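Local atomic coordinates of protein prgH (Salmonella enterica subsp. enterica serovar Typhimurium, PDB entry 4G2S), a protein that probably helps build the basal body of the Salmonella type III secretion system, to which the fragment described here contributes an FHA-type domain. Residues F63-D68 against L100-R105; L76-E81 against I95-L100; Q90-I95 against I104-E109. One frame throughout, in Å; residues are numbered along the deposited sequence.

Contact 1 of 3, residues F63-D68 against L100-R105; sequences FEIQVD and LLILIR
Two arginines grip Glu64 OE1, each through a salt bridge: Arg27 NH1 of the same chain and Arg10 NH2 of a neighbouring subunit. A carboxylate suits this position because Glu64 faces away from strand 100-105, on the outer side of its sheet, where the two positive groups would be expected to keep it ionised. The residues before and after it, Phe63 and Ile65, point the other way and carry the contact, which is wholly apolar. The two strands run almost parallel, 12° apart, with their axes 11.4 Å from each other. That gap is too wide for backbone pairing and is spanned by long, branched or aromatic side chains. Phe63 has CG lodged between its backbone N and carbonyl carbon (chi1 64°), the crowded position, and its ring reaches across toward Leu100 and Ile102. Leu100 CD2 meets the ring at its edge, 3.7 Å from Phe63 CE2, the two side chains crossing at about a right angle. Ile102 comes from the facing strand tip to tip, and its CD1 lies 3.9 Å from Phe63 CE1. Two residues further along the strand, Ile65 CD1 is 4.1 Å from Ile102 CD1 and meets Ile104 CD1 head-on. At 3.4 Å, the Ile65 CD1 to Ile104 CD1 approach is tighter than ordinary van der Waals contact, a sign of dense packing. Both isoleucines hold CG1 anti to the carbonyl carbon, which sends their slender delta methyls toward each other. Leu76 packs against both Phe63 and Ile102, and Phe30 stacks on the Phe63 ring. Aromatic and aliphatic groups interlocking between two facing sheets form the hydrophobic core of a beta sandwich, the architecture of FHA domains.

Contact 2 of 3, residues L76-E81 against I95-L100; sequences LHELKE and IQVGEL
Strands 76-80 and 95-97 belong to different sheets and run 18° apart with axes separated by 9.7 Å; their CA atoms come nearest at Glu78 and Val97. Leu76, its CG anti to the backbone N, reaches across with one methyl: Leu76 CD1 lies 3.9 Å from Val97 CG2 and 4.0 Å from Ile95 CG2, tip to tip with both. The beta-branched residues offer broad, stiff surfaces for that methyl. Nearer the rim, Glu78 extends beyond CG and slides past Val97 in the opposite direction, so that Glu78 OE2 rests 3.9 Å from Val97 CG1. The other oxygen, Glu78 OE1, forms a salt bridge with Lys80 NZ at 3.3 Å. Past Val97 the chain reverses in a type II' beta turn, closed by Leu100 N to Val97 O at 2.9 Å and Val97 N to Leu100 O at 2.8 Å; Gly98 takes the positive phi (47°) that such a turn needs. Glu78 OE2 and Gln96 O, both electron-rich, come within 4.0 Å of each other, and Arg87 NH2 binds both, by a salt bridge and a hydrogen bond. The guanidinium thus probably offsets their repulsion and ties the two sheets together where the apolar core gives way to charge.

Contact 3 of 3, residues Q90-I95 against I104-E109; sequences QLNTPI and IRPESE
The loop that holds residues 90-94 carries the chain from strand 83-88 of one sheet to strand 95-97 of the other, and here it lies along the end of strand 100-106. Asn92 N donates to Ile104 O at 2.8 Å, almost straight (167°) and in the carbonyl plane. Asn92 has a left-handed backbone (phi 66°), a conformation that asparagine tolerates better than most residues. A water continues the link: it donates to Gln90 O and Thr93 O and accepts from Ile104 N at 3.0 Å, so both backbone polar groups of Ile104 are tied to the loop. The Asn92 amide uses both its ends on the turn Pro106-Glu109. Asn92 ND2 donates to Glu109 OE1 at 3.1 Å, meeting it nearly along the C-O axis, while Asn92 OD1 takes a hydrogen bond from a second water that also donates to Glu109 O. Leu91 spreads its two methyls, Leu91 CD2 to Ile104 CG2 and CD1 to the Pro106 ring at CG, both 3.9 Å away. Arg105 CB touches Asn92 OD1 at 3.3 Å, but the end of the chain leads away, bringing Arg105 NH1 to Glu107 O at 2.8 Å, above that carbonyl's plane, while NH2 has a salt bridge to Glu20. Glu109 N bonds back to Pro106 O. The result is a sheet-to-sheet connection of a beta sandwich, bonded to a strand that ends in a type I beta turn.

How the contacts relate
Strand 100-106 runs through contacts 1 and 3, whose centres are about 9 Å apart: Ile104 sends its delta methyl to Ile65 in contact 1 and also packs against Ile95 in contact 3. The centre of contact 2 lies about 9 Å from that of contact 1, and it extends the same core toward the rim, with Phe63 CD2 only 3.5 Å from Val97 CG1. Within each sheet the backbone joins them, Glu64 O to His77 N (2.7 Å) on one side and Ile102 O to Ile95 N (2.9 Å) on the other, both probable hydrogen bonds. Contacts 2 and 3, about 17 Å apart between centres, share Ile95, where the crossing loop becomes a strand. Contact 1 is fully buried; the other two reach the surface.

Contact 1 of 3, residues F63-D68 against L100-R105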
loop_
_atom_site.group_PDB
_atom_site.type_symbol
_atom_site.label_atom_id
_atom_site.label_comp_id
_atom_site.label_asym_id
_atom_site.label_seq_id
_atom_site.Cartn_x
_atom_site.Cartn_y
_atom_site.Cartn_z
ATOM N N PHE A 63 -5.059 12.543 20.189
ATOM C CA PHE A 63 -6.063 13.354 20.824
ATOM C C PHE A 63 -7.423 13.219 20.145
ATOM O O PHE A 63 -7.470 12.810 18.990
ATOM C CB PHE A 63 -5.607 14.814 20.896
ATOM C CG PHE A 63 -5.421 15.477 19.567
ATOM C CD1 PHE A 63 -6.409 16.187 18.966
ATOM C CD2 PHE A 63 -4.171 15.427 18.946
ATOM C CE1 PHE A 63 -6.216 16.871 17.764
ATOM C CE2 PHE A 63 -3.958 16.088 17.754
ATOM C CZ PHE A 63 -4.987 16.778 17.112
ATOM N N GLU A 64 -8.502 13.567 20.865
ATOM C CA GLU A 64 -9.835 13.655 20.286
ATOM C C GLU A 64 -10.321 15.054 20.381
ATOM O O GLU A 64 -10.181 15.718 21.407
ATOM C CB GLU A 64 -10.851 12.715 20.953
ATOM C CG GLU A 64 -10.362 11.288 21.181
ATOM C CD GLU A 64 -11.491 10.351 21.598
ATOM O OE1 GLU A 64 -11.362 9.126 21.476
ATOM O OE2 GLU A 64 -12.594 10.854 21.945
ATOM N N ILE A 65 -10.962 15.482 19.318
ATOM C CA ILE A 65 -11.768 16.696 19.319
ATOM C C ILE A 65 -13.249 16.365 19.376
ATOM O O ILE A 65 -13.783 15.517 18.608
ATOM C CB ILE A 65 -11.408 17.616 18.135
ATOM C CG1 ILE A 65 -9.930 17.984 18.269
ATOM C CG2 ILE A 65 -12.324 18.845 18.129
ATOM C CD1 ILE A 65 -9.504 19.166 17.460
ATOM N N GLN A 66 -13.914 17.001 20.354
ATOM C CA GLN A 66 -15.351 16.803 20.558
ATOM C C GLN A 66 -16.124 18.089 20.294
ATOM O O GLN A 66 -15.861 19.086 20.942
ATOM C CB GLN A 66 -15.642 16.385 21.996
ATOM C CG GLN A 66 -17.064 15.944 22.186
ATOM C CD GLN A 66 -17.352 15.379 23.572
ATOM O OE1 GLN A 66 -16.450 15.081 24.348
ATOM N NE2 GLN A 66 -18.628 15.193 23.863
ATOM N N VAL A 67 -17.097 18.022 19.399
ATOM C CA VAL A 67 -17.885 19.180 18.941
ATOM C C VAL A 67 -19.288 18.799 19.372
ATOM O O VAL A 67 -19.850 17.830 18.792
ATOM C CB VAL A 67 -17.842 19.329 17.413
ATOM C CG1 VAL A 67 -18.787 20.414 16.911
ATOM C CG2 VAL A 67 -16.416 19.551 16.889
ATOM N N ASP A 68 -19.842 19.510 20.384
ATOM C CA ASP A 68 -21.170 19.146 20.919
ATOM C C ASP A 68 -22.192 19.335 19.809
ATOM O O ASP A 68 -21.939 20.022 18.828
ATOM C CB ASP A 68 -21.578 19.891 22.237
ATOM C CG ASP A 68 -22.005 21.375 22.027
ATOM O OD1 ASP A 68 -21.644 21.991 20.991
ATOM O OD2 ASP A 68 -22.716 21.928 22.925
ATOM N N LEU A 100 2.714 18.738 18.439
ATOM C CA LEU A 100 1.912 19.204 17.344
ATOM C C LEU A 100 1.252 20.542 17.632
ATOM O O LEU A 100 0.771 20.794 18.766
ATOM C CB LEU A 100 0.831 18.170 17.030
ATOM C CG LEU A 100 0.089 18.350 15.751
ATOM C CD1 LEU A 100 1.015 18.164 14.540
ATOM C CD2 LEU A 100 -1.091 17.411 15.761
ATOM N N LEU A 101 1.156 21.368 16.597
ATOM C CA LEU A 101 0.442 22.638 16.689
ATOM C C LEU A 101 -0.722 22.678 15.663
ATOM O O LEU A 101 -0.539 22.467 14.432
ATOM C CB LEU A 101 1.465 23.776 16.510
ATOM C CG LEU A 101 1.263 25.130 17.158
ATOM C CD1 LEU A 101 2.387 26.069 16.786
ATOM C CD2 LEU A 101 -0.039 25.684 16.648
ATOM N N ILE A 102 -1.937 22.903 16.177
ATOM C CA ILE A 102 -3.130 22.893 15.363
ATOM C C ILE A 102 -3.897 24.140 15.609
ATOM O O ILE A 102 -3.665 24.859 16.538
ATOM C CB ILE A 102 -4.066 21.694 15.691
ATOM C CG1 ILE A 102 -4.612 21.806 17.113
ATOM C CG2 ILE A 102 -3.317 20.355 15.607
ATOM C CD1 ILE A 102 -5.673 20.738 17.406
ATOM N N LEU A 103 -4.914 24.342 14.798
ATOM C CA LEU A 103 -5.750 25.484 14.923
ATOM C C LEU A 103 -7.127 24.981 14.503
ATOM O O LEU A 103 -7.182 24.176 13.599
ATOM C CB LEU A 103 -5.210 26.591 13.983
ATOM C CG LEU A 103 -6.077 27.832 14.117
ATOM C CD1 LEU A 103 -5.196 29.074 14.107
ATOM C CD2 LEU A 103 -7.170 27.903 13.062
ATOM N N ILE A 104 -8.216 25.331 15.238
ATOM C CA ILE A 104 -9.573 24.911 14.882
ATOM C C ILE A 104 -10.307 26.194 14.433
ATOM O O ILE A 104 -10.342 27.199 15.188
ATOM C CB ILE A 104 -10.324 24.227 16.060
ATOM C CG1 ILE A 104 -9.540 23.020 16.605
ATOM C CG2 ILE A 104 -11.716 23.817 15.626
ATOM C CD1 ILE A 104 -10.021 22.502 17.965
ATOM N N ARG A 105 -10.856 26.178 13.220
ATOM C CA ARG A 105 -11.559 27.340 12.656
ATOM C C ARG A 105 -12.942 26.956 12.105
ATOM O O ARG A 105 -13.141 25.833 11.673
ATOM C CB ARG A 105 -10.732 27.970 11.524
ATOM C CG ARG A 105 -10.636 27.103 10.321
ATOM C CD ARG A 105 -9.697 27.700 9.272
ATOM N NE ARG A 105 -9.787 26.987 8.010
ATOM C CZ ARG A 105 -10.800 27.052 7.170
ATOM N NH1 ARG A 105 -11.845 27.824 7.419
ATOM N NH2 ARG A 105 -10.726 26.416 6.019
#

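Contact 2 of 3, residues L76-E81 against I95-L100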
loop_
_atom_site.group_PDB
_atom_site.type_symbol
_atom_site.label_atom_id
_atom_site.label_comp_id
_atom_site.label_asym_id
_atom_site.label_seq_id
_atom_site.Cartn_x
_atom_site.Cartn_y
_atom_site.Cartn_z
ATOM N N LEU A 76 -11.004 19.405 23.671
ATOM C CA LEU A 76 -9.956 18.547 23.212
ATOM C C LEU A 76 -9.605 17.563 24.330
ATOM O O LEU A 76 -9.434 17.974 25.497
ATOM C CB LEU A 76 -8.802 19.385 22.763
ATOM C CG LEU A 76 -7.637 18.636 22.041
ATOM C CD1 LEU A 76 -7.079 19.558 21.026
ATOM C CD2 LEU A 76 -6.647 18.264 23.107
ATOM N N HIS A 77 -9.631 16.269 23.998
ATOM C CA HIS A 77 -9.189 15.240 24.934
ATOM C C HIS A 77 -7.837 14.783 24.525
ATOM O O HIS A 77 -7.696 14.166 23.453
ATOM C CB HIS A 77 -10.132 14.083 24.911
ATOM C CG HIS A 77 -11.522 14.456 25.145
ATOM N ND1 HIS A 77 -12.005 14.643 26.367
ATOM C CD2 HIS A 77 -12.588 14.626 24.273
ATOM C CE1 HIS A 77 -13.320 14.933 26.292
ATOM N NE2 HIS A 77 -13.674 14.929 25.024
ATOM N N GLU A 78 -6.819 15.086 25.329
ATOM C CA GLU A 78 -5.478 14.533 25.137
ATOM C C GLU A 78 -5.362 13.170 25.732
ATOM O O GLU A 78 -5.559 13.034 26.938
ATOM C CB GLU A 78 -4.427 15.356 25.878
ATOM C CG GLU A 78 -4.121 16.667 25.295
ATOM C CD GLU A 78 -2.752 17.216 25.725
ATOM O OE1 GLU A 78 -1.920 16.591 26.442
ATOM O OE2 GLU A 78 -2.515 18.293 25.243
ATOM N N LEU A 79 -4.936 12.172 24.939
ATOM C CA LEU A 79 -4.891 10.759 25.393
ATOM C C LEU A 79 -3.564 10.388 26.028
ATOM O O LEU A 79 -2.532 10.464 25.373
ATOM C CB LEU A 79 -5.192 9.811 24.257
ATOM C CG LEU A 79 -6.546 10.128 23.574
ATOM C CD1 LEU A 79 -6.848 9.114 22.464
ATOM C CD2 LEU A 79 -7.747 10.282 24.451
ATOM N N LYS A 80 -3.593 10.048 27.321
ATOM C CA LYS A 80 -2.412 9.562 28.060
ATOM C C LYS A 80 -2.545 8.073 28.421
ATOM O O LYS A 80 -3.500 7.417 28.025
ATOM C CB LYS A 80 -2.283 10.361 29.336
ATOM C CG LYS A 80 -2.197 11.881 29.123
ATOM C CD LYS A 80 -1.549 12.546 30.347
ATOM C CE LYS A 80 -1.784 14.051 30.394
ATOM N NZ LYS A 80 -1.383 14.736 29.122
ATOM N N GLU A 81 -1.610 7.539 29.215
ATOM C CA GLU A 81 -1.671 6.118 29.573
ATOM C C GLU A 81 -2.933 5.825 30.410
ATOM O O GLU A 81 -3.079 6.329 31.552
ATOM C CB GLU A 81 -0.446 5.704 30.389
ATOM C CG GLU A 81 0.892 5.890 29.670
ATOM C CD GLU A 81 1.269 7.361 29.442
ATOM O OE1 GLU A 81 0.815 8.256 30.219
ATOM O OE2 GLU A 81 2.000 7.630 28.455
ATOM N N ILE A 95 -3.161 25.799 19.200
ATOM C CA ILE A 95 -3.387 24.850 20.289
ATOM C C ILE A 95 -2.217 23.874 20.182
ATOM O O ILE A 95 -2.016 23.233 19.117
ATOM C CB ILE A 95 -4.718 24.118 20.027
ATOM C CG1 ILE A 95 -5.905 25.069 20.129
ATOM C CG2 ILE A 95 -4.890 22.933 20.945
ATOM C CD1 ILE A 95 -7.220 24.458 19.608
ATOM N N GLN A 96 -1.441 23.770 21.243
ATOM C CA GLN A 96 -0.357 22.823 21.332
ATOM C C GLN A 96 -0.850 21.466 21.909
ATOM O O GLN A 96 -1.364 21.413 23.014
ATOM C CB GLN A 96 0.745 23.381 22.212
ATOM C CG GLN A 96 1.991 22.558 22.180
ATOM C CD GLN A 96 3.231 23.337 22.556
ATOM O OE1 GLN A 96 3.181 24.525 22.962
ATOM N NE2 GLN A 96 4.360 22.666 22.458
ATOM N N VAL A 97 -0.707 20.395 21.141
ATOM C CA VAL A 97 -0.913 19.021 21.648
ATOM C C VAL A 97 0.323 18.210 21.499
ATOM O O VAL A 97 0.719 17.886 20.369
ATOM C CB VAL A 97 -2.043 18.299 20.836
ATOM C CG1 VAL A 97 -2.532 17.083 21.565
ATOM C CG2 VAL A 97 -3.199 19.201 20.573
ATOM N N GLY A 98 0.945 17.803 22.595
ATOM C CA GLY A 98 2.321 17.332 22.531
ATOM C C GLY A 98 3.154 18.331 21.695
ATOM O O GLY A 98 3.082 19.549 21.943
ATOM N N GLU A 99 3.927 17.841 20.723
ATOM C CA GLU A 99 4.723 18.749 19.853
ATOM C C GLU A 99 3.960 19.174 18.593
ATOM O O GLU A 99 4.508 19.881 17.738
ATOM C CB GLU A 99 6.060 18.099 19.437
ATOM C CG GLU A 99 7.281 18.958 19.682
ATOM C CD GLU A 99 7.703 18.995 21.143
ATOM O OE1 GLU A 99 6.821 18.857 22.029
ATOM O OE2 GLU A 99 8.919 19.192 21.407
ATOM N N LEU A 100 2.714 18.738 18.439
ATOM C CA LEU A 100 1.912 19.204 17.344
ATOM C C LEU A 100 1.252 20.542 17.632
ATOM O O LEU A 100 0.771 20.794 18.766
ATOM C CB LEU A 100 0.831 18.170 17.030
ATOM C CG LEU A 100 0.089 18.350 15.751
ATOM C CD1 LEU A 100 1.015 18.164 14.540
ATOM C CD2 LEU A 100 -1.091 17.411 15.761
#

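Contact 3 of 3, residues Q90-I95 against I104-E109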
loop_
_atom_site.group_PDB
_atom_site.type_symbol
_atom_site.label_atom_id
_atom_site.label_comp_id
_atom_site.label_asym_id
_atom_site.label_seq_id
_atom_site.Cartn_x
_atom_site.Cartn_y
_atom_site.Cartn_z
ATOM N N GLN A 90 -10.302 27.322 22.201
ATOM C CA GLN A 90 -10.864 28.468 21.518
ATOM C C GLN A 90 -10.564 28.390 20.037
ATOM O O GLN A 90 -9.512 27.836 19.615
ATOM C CB GLN A 90 -10.292 29.743 22.126
ATOM C CG GLN A 90 -10.497 29.859 23.632
ATOM C CD GLN A 90 -11.797 29.208 24.111
ATOM O OE1 GLN A 90 -12.885 29.552 23.638
ATOM N NE2 GLN A 90 -11.682 28.228 25.029
ATOM N N LEU A 91 -11.501 28.905 19.247
ATOM C CA LEU A 91 -11.320 28.968 17.819
ATOM C C LEU A 91 -10.228 29.957 17.422
ATOM O O LEU A 91 -10.000 30.956 18.089
ATOM C CB LEU A 91 -12.596 29.361 17.123
ATOM C CG LEU A 91 -13.772 28.418 17.257
ATOM C CD1 LEU A 91 -14.963 29.071 16.578
ATOM C CD2 LEU A 91 -13.533 27.100 16.587
ATOM N N ASN A 92 -9.557 29.668 16.313
ATOM C CA ASN A 92 -8.641 30.590 15.682
ATOM C C ASN A 92 -7.412 30.916 16.475
ATOM O O ASN A 92 -6.838 31.991 16.340
ATOM C CB ASN A 92 -9.343 31.866 15.230
ATOM C CG ASN A 92 -10.448 31.587 14.254
ATOM O OD1 ASN A 92 -10.369 30.648 13.474
ATOM N ND2 ASN A 92 -11.488 32.387 14.292
ATOM N N THR A 93 -6.970 29.976 17.273
ATOM C CA THR A 93 -5.759 30.169 18.026
ATOM C C THR A 93 -4.962 28.870 18.067
ATOM O O THR A 93 -5.532 27.773 18.184
ATOM C CB THR A 93 -6.070 30.811 19.433
ATOM O OG1 THR A 93 -5.195 30.314 20.462
ATOM C CG2 THR A 93 -7.491 30.562 19.860
ATOM N N PRO A 94 -3.646 28.988 17.935
ATOM C CA PRO A 94 -2.768 27.861 18.055
ATOM C C PRO A 94 -2.979 27.080 19.354
ATOM O O PRO A 94 -2.941 27.642 20.449
ATOM C CB PRO A 94 -1.374 28.480 18.052
ATOM C CG PRO A 94 -1.513 29.860 17.499
ATOM C CD PRO A 94 -2.937 30.256 17.653
ATOM N N ILE A 95 -3.161 25.799 19.200
ATOM C CA ILE A 95 -3.387 24.850 20.289
ATOM C C ILE A 95 -2.217 23.874 20.182
ATOM O O ILE A 95 -2.016 23.233 19.117
ATOM C CB ILE A 95 -4.718 24.118 20.027
ATOM C CG1 ILE A 95 -5.905 25.069 20.129
ATOM C CG2 ILE A 95 -4.890 22.933 20.945
ATOM C CD1 ILE A 95 -7.220 24.458 19.608
ATOM N N ILE A 104 -8.216 25.331 15.238
ATOM C CA ILE A 104 -9.573 24.911 14.882
ATOM C C ILE A 104 -10.307 26.194 14.433
ATOM O O ILE A 104 -10.342 27.199 15.188
ATOM C CB ILE A 104 -10.324 24.227 16.060
ATOM C CG1 ILE A 104 -9.540 23.020 16.605
ATOM C CG2 ILE A 104 -11.716 23.817 15.626
ATOM C CD1 ILE A 104 -10.021 22.502 17.965
ATOM N N ARG A 105 -10.856 26.178 13.220
ATOM C CA ARG A 105 -11.559 27.340 12.656
ATOM C C ARG A 105 -12.942 26.956 12.105
ATOM O O ARG A 105 -13.141 25.833 11.673
ATOM C CB ARG A 105 -10.732 27.970 11.524
ATOM C CG ARG A 105 -10.636 27.103 10.321
ATOM C CD ARG A 105 -9.697 27.700 9.272
ATOM N NE ARG A 105 -9.787 26.987 8.010
ATOM C CZ ARG A 105 -10.800 27.052 7.170
ATOM N NH1 ARG A 105 -11.845 27.824 7.419
ATOM N NH2 ARG A 105 -10.726 26.416 6.019
ATOM N N PRO A 106 -13.899 27.922 12.073
ATOM C CA PRO A 106 -15.077 27.744 11.268
ATOM C C PRO A 106 -14.740 27.627 9.793
ATOM O O PRO A 106 -13.795 28.293 9.306
ATOM C CB PRO A 106 -15.837 29.030 11.480
ATOM C CG PRO A 106 -15.352 29.554 12.771
ATOM C CD PRO A 106 -13.917 29.212 12.772
ATOM N N GLU A 107 -15.507 26.826 9.087
ATOM C CA GLU A 107 -15.199 26.566 7.700
ATOM C C GLU A 107 -15.161 27.890 6.908
ATOM O O GLU A 107 -14.296 28.104 6.055
ATOM C CB GLU A 107 -16.219 25.608 7.127
ATOM C CG GLU A 107 -15.970 25.219 5.675
ATOM C CD GLU A 107 -17.034 24.259 5.173
ATOM O OE1 GLU A 107 -18.091 24.155 5.837
ATOM O OE2 GLU A 107 -16.814 23.595 4.136
ATOM N N SER A 108 -16.094 28.778 7.256
ATOM C CA SER A 108 -16.247 30.083 6.642
ATOM C C SER A 108 -15.154 31.112 6.962
ATOM O O SER A 108 -15.106 32.156 6.333
ATOM C CB SER A 108 -17.562 30.657 7.135
ATOM O OG SER A 108 -17.503 30.733 8.556
ATOM N N GLU A 109 -14.294 30.846 7.936
ATOM C CA GLU A 109 -13.191 31.773 8.288
ATOM C C GLU A 109 -11.790 31.207 7.982
ATOM O O GLU A 109 -11.150 30.573 8.874
ATOM C CB GLU A 109 -13.289 32.142 9.768
ATOM C CG GLU A 109 -14.589 32.893 10.118
ATOM C CD GLU A 109 -14.710 33.321 11.586
ATOM O OE1 GLU A 109 -13.821 32.927 12.368
ATOM O OE2 GLU A 109 -15.689 34.065 11.951
HETATM O O HOH W 1 -7.781 27.130 17.593
HETATM O O HOH W 2 -9.548 31.241 10.773
#